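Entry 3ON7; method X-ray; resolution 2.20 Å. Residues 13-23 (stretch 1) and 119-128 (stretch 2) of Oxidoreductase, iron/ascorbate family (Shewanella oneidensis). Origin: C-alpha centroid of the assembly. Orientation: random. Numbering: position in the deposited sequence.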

# COMPACT_ATOMS: atom_id res chain seq x y z
N ASP B 13 -25.18 26.88 -28.97
CA ASP B 13 -24.45 27.53 -27.88
C ASP B 13 -24.19 26.61 -26.68
O ASP B 13 -23.86 27.08 -25.60
CB ASP B 13 -25.16 28.83 -27.43
CG ASP B 13 -26.60 28.60 -26.89
OD1 ASP B 13 -27.17 27.49 -27.05
OD2 ASP B 13 -27.18 29.57 -26.35
N SER B 14 -24.30 25.30 -26.86
CA SER B 14 -24.24 24.40 -25.71
C SER B 14 -22.85 24.40 -25.06
O SER B 14 -22.71 24.55 -23.84
CB SER B 14 -24.65 22.99 -26.11
OG SER B 14 -23.79 22.46 -27.10
N ALA B 15 -21.81 24.27 -25.87
CA ALA B 15 -20.46 24.22 -25.36
C ALA B 15 -20.19 25.42 -24.46
O ALA B 15 -19.76 25.25 -23.30
CB ALA B 15 -19.46 24.15 -26.53
N LYS B 16 -20.45 26.62 -24.98
CA LYS B 16 -20.17 27.87 -24.26
C LYS B 16 -20.91 27.91 -22.94
O LYS B 16 -20.31 28.22 -21.91
CB LYS B 16 -20.53 29.12 -25.10
CG LYS B 16 -20.22 30.47 -24.39
CD LYS B 16 -20.57 31.70 -25.26
N ARG B 17 -22.20 27.60 -22.97
CA ARG B 17 -23.03 27.63 -21.75
C ARG B 17 -22.62 26.53 -20.75
O ARG B 17 -22.69 26.74 -19.54
CB ARG B 17 -24.51 27.51 -22.08
CG ARG B 17 -25.14 28.77 -22.70
CD ARG B 17 -26.41 28.44 -23.44
NE ARG B 17 -27.35 27.71 -22.60
CZ ARG B 17 -28.20 26.78 -23.04
NH1 ARG B 17 -28.25 26.43 -24.32
NH2 ARG B 17 -29.00 26.19 -22.17
N PHE B 18 -22.19 25.39 -21.27
CA PHE B 18 -21.75 24.28 -20.42
C PHE B 18 -20.48 24.63 -19.61
O PHE B 18 -20.42 24.39 -18.40
CB PHE B 18 -21.52 23.04 -21.28
CG PHE B 18 -20.95 21.87 -20.54
CD1 PHE B 18 -21.77 21.04 -19.81
CD2 PHE B 18 -19.60 21.60 -20.57
CE1 PHE B 18 -21.25 19.96 -19.12
CE2 PHE B 18 -19.07 20.52 -19.89
CZ PHE B 18 -19.89 19.71 -19.17
N VAL B 19 -19.48 25.20 -20.28
CA VAL B 19 -18.22 25.58 -19.63
C VAL B 19 -18.47 26.67 -18.60
O VAL B 19 -17.90 26.67 -17.53
CB VAL B 19 -17.13 25.98 -20.65
CG1 VAL B 19 -15.83 26.44 -19.93
CG2 VAL B 19 -16.82 24.79 -21.59
N GLU B 20 -19.40 27.57 -18.89
CA GLU B 20 -19.77 28.61 -17.93
C GLU B 20 -20.50 28.05 -16.69
O GLU B 20 -20.34 28.56 -15.59
CB GLU B 20 -20.61 29.68 -18.63
CG GLU B 20 -21.22 30.71 -17.70
CD GLU B 20 -20.19 31.48 -16.90
OE1 GLU B 20 -19.02 31.64 -17.38
OE2 GLU B 20 -20.58 31.95 -15.80
N SER B 21 -21.33 27.04 -16.88
CA SER B 21 -21.97 26.38 -15.75
C SER B 21 -20.92 25.74 -14.82
O SER B 21 -21.06 25.73 -13.60
CB SER B 21 -22.94 25.32 -16.24
OG SER B 21 -23.48 24.59 -15.17
N LEU B 22 -19.87 25.18 -15.42
CA LEU B 22 -18.81 24.52 -14.65
C LEU B 22 -18.02 25.54 -13.88
O LEU B 22 -17.72 25.33 -12.71
CB LEU B 22 -17.87 23.71 -15.56
CG LEU B 22 -18.35 22.34 -16.08
CD1 LEU B 22 -17.37 21.80 -17.10
CD2 LEU B 22 -18.54 21.32 -14.95
N ARG B 23 -17.65 26.64 -14.54
CA ARG B 23 -16.94 27.73 -13.88
C ARG B 23 -17.74 28.26 -12.70
O ARG B 23 -17.19 28.49 -11.63
CB ARG B 23 -16.66 28.89 -14.86
CG ARG B 23 -15.77 29.99 -14.28
CD ARG B 23 -15.94 31.33 -15.00
NE ARG B 23 -17.27 31.90 -14.75
CZ ARG B 23 -17.64 32.47 -13.60
NH1 ARG B 23 -16.78 32.59 -12.58
NH2 ARG B 23 -18.88 32.94 -13.48
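Stretch 2 (119-128) ELLEWIETYS

How does stretch 2 lie on stretch 1? Residues 119-126 form a helix that crosses the helix of 14-23 at -79°, nearly perpendicular, with the axes 9.2 Å apart at closest approach. The backbones come nearest at Val-19 and Ile-124, whose CA atoms are 5.6 Å apart.

What meets the first turn of stretch 1? Trp-123 sits as a knob among Ser-14, Ala-15, Phe-18 and Val-19. The Ala-15 methyl lies over one face of the Trp-123 indole, with Ala-15 CB 3.4 Å from Trp-123 CD2. Tyr-127, just past the helical phi/psi of its stretch, lays its ring over Lys-16, with Lys-16 CB 3.8 Å from Tyr-127 CE1. A water bridges the two residues, accepting from Lys-16 N at 2.9 Å and lying 3.2 Å from Tyr-127 OH.

What continues the contact further along? Phe-18 turns its ring face to the edge of Trp-123, with Phe-18 CD2 3.9 Å from Trp-123 CE3. Val-19 fits close to the backbone, its CG2 3.3 Å from Trp-123 O and 3.7 Å from Ile-124 N. Leu-22 CD1 then reaches Ile-124 CD1 at 3.7 Å.

What holds the helices together? No direct hydrogen bond links the modelled atoms; apolar and aromatic packing dominates, burying 502 Å² in total.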

# COMPACT_ATOMS: atom_id res chain seq x y z
N GLU B 119 -14.18 15.27 -25.58
CA GLU B 119 -14.77 16.42 -26.26
C GLU B 119 -15.08 17.52 -25.26
O GLU B 119 -14.82 18.69 -25.52
CB GLU B 119 -16.05 16.05 -27.02
CG GLU B 119 -16.72 17.25 -27.75
CD GLU B 119 -18.10 16.92 -28.33
OE1 GLU B 119 -18.72 15.91 -27.95
OE2 GLU B 119 -18.59 17.70 -29.17
N LEU B 120 -15.62 17.15 -24.10
CA LEU B 120 -15.97 18.13 -23.07
C LEU B 120 -14.73 18.85 -22.53
O LEU B 120 -14.78 20.06 -22.25
CB LEU B 120 -16.73 17.45 -21.92
CG LEU B 120 -18.09 16.81 -22.25
CD1 LEU B 120 -18.70 16.23 -20.97
CD2 LEU B 120 -19.05 17.82 -22.93
N LEU B 121 -13.63 18.12 -22.35
CA LEU B 121 -12.39 18.78 -21.95
C LEU B 121 -11.89 19.74 -23.04
O LEU B 121 -11.36 20.79 -22.71
CB LEU B 121 -11.32 17.76 -21.60
CG LEU B 121 -11.58 16.98 -20.32
CD1 LEU B 121 -10.84 15.65 -20.38
CD2 LEU B 121 -11.17 17.79 -19.06
N GLU B 122 -12.04 19.38 -24.32
CA GLU B 122 -11.73 20.32 -25.40
C GLU B 122 -12.56 21.59 -25.23
O GLU B 122 -12.03 22.70 -25.36
CB GLU B 122 -12.04 19.73 -26.78
CG GLU B 122 -11.02 18.76 -27.33
CD GLU B 122 -11.45 18.11 -28.64
OE1 GLU B 122 -12.51 18.48 -29.20
OE2 GLU B 122 -10.73 17.22 -29.12
N TRP B 123 -13.85 21.42 -24.94
CA TRP B 123 -14.74 22.55 -24.70
C TRP B 123 -14.23 23.42 -23.56
O TRP B 123 -14.20 24.64 -23.67
CB TRP B 123 -16.16 22.09 -24.37
CG TRP B 123 -16.95 21.56 -25.53
CD1 TRP B 123 -16.54 21.37 -26.82
CD2 TRP B 123 -18.29 21.09 -25.47
NE1 TRP B 123 -17.56 20.84 -27.57
CE2 TRP B 123 -18.64 20.65 -26.76
CE3 TRP B 123 -19.24 21.03 -24.44
CZ2 TRP B 123 -19.91 20.14 -27.06
CZ3 TRP B 123 -20.50 20.52 -24.73
CH2 TRP B 123 -20.83 20.09 -26.03
N ILE B 124 -13.81 22.78 -22.48
CA ILE B 124 -13.32 23.49 -21.31
C ILE B 124 -12.09 24.32 -21.66
O ILE B 124 -11.96 25.47 -21.25
CB ILE B 124 -13.03 22.53 -20.14
CG1 ILE B 124 -14.36 21.98 -19.57
CG2 ILE B 124 -12.24 23.23 -19.05
CD1 ILE B 124 -14.17 20.73 -18.71
N GLU B 125 -11.19 23.73 -22.45
CA GLU B 125 -9.97 24.44 -22.86
C GLU B 125 -10.32 25.59 -23.79
O GLU B 125 -9.89 26.72 -23.55
CB GLU B 125 -8.98 23.48 -23.52
CG GLU B 125 -7.57 24.08 -23.67
CD GLU B 125 -6.49 23.05 -23.98
OE1 GLU B 125 -6.73 21.85 -23.79
OE2 GLU B 125 -5.39 23.47 -24.41
N THR B 126 -11.13 25.32 -24.81
CA THR B 126 -11.50 26.32 -25.81
C THR B 126 -12.05 27.59 -25.15
O THR B 126 -11.62 28.68 -25.49
CB THR B 126 -12.54 25.76 -26.83
OG1 THR B 126 -11.91 24.82 -27.73
CG2 THR B 126 -13.23 26.91 -27.63
N TYR B 127 -12.99 27.43 -24.22
CA TYR B 127 -13.60 28.57 -23.52
C TYR B 127 -12.90 29.01 -22.22
O TYR B 127 -13.41 29.88 -21.51
CB TYR B 127 -15.07 28.28 -23.26
CG TYR B 127 -15.87 28.23 -24.55
CD1 TYR B 127 -16.23 29.41 -25.21
CD2 TYR B 127 -16.25 27.01 -25.13
CE1 TYR B 127 -16.94 29.38 -26.41
CE2 TYR B 127 -16.97 26.97 -26.33
CZ TYR B 127 -17.31 28.16 -26.96
OH TYR B 127 -18.02 28.15 -28.14
N SER B 128 -11.73 28.46 -21.90
CA SER B 128 -10.91 29.03 -20.84
C SER B 128 -10.32 30.35 -21.34
O SER B 128 -10.01 30.46 -22.53
CB SER B 128 -9.75 28.11 -20.46
OG SER B 128 -10.19 26.90 -19.87
O HOH W 1 -20.92 26.88 -27.88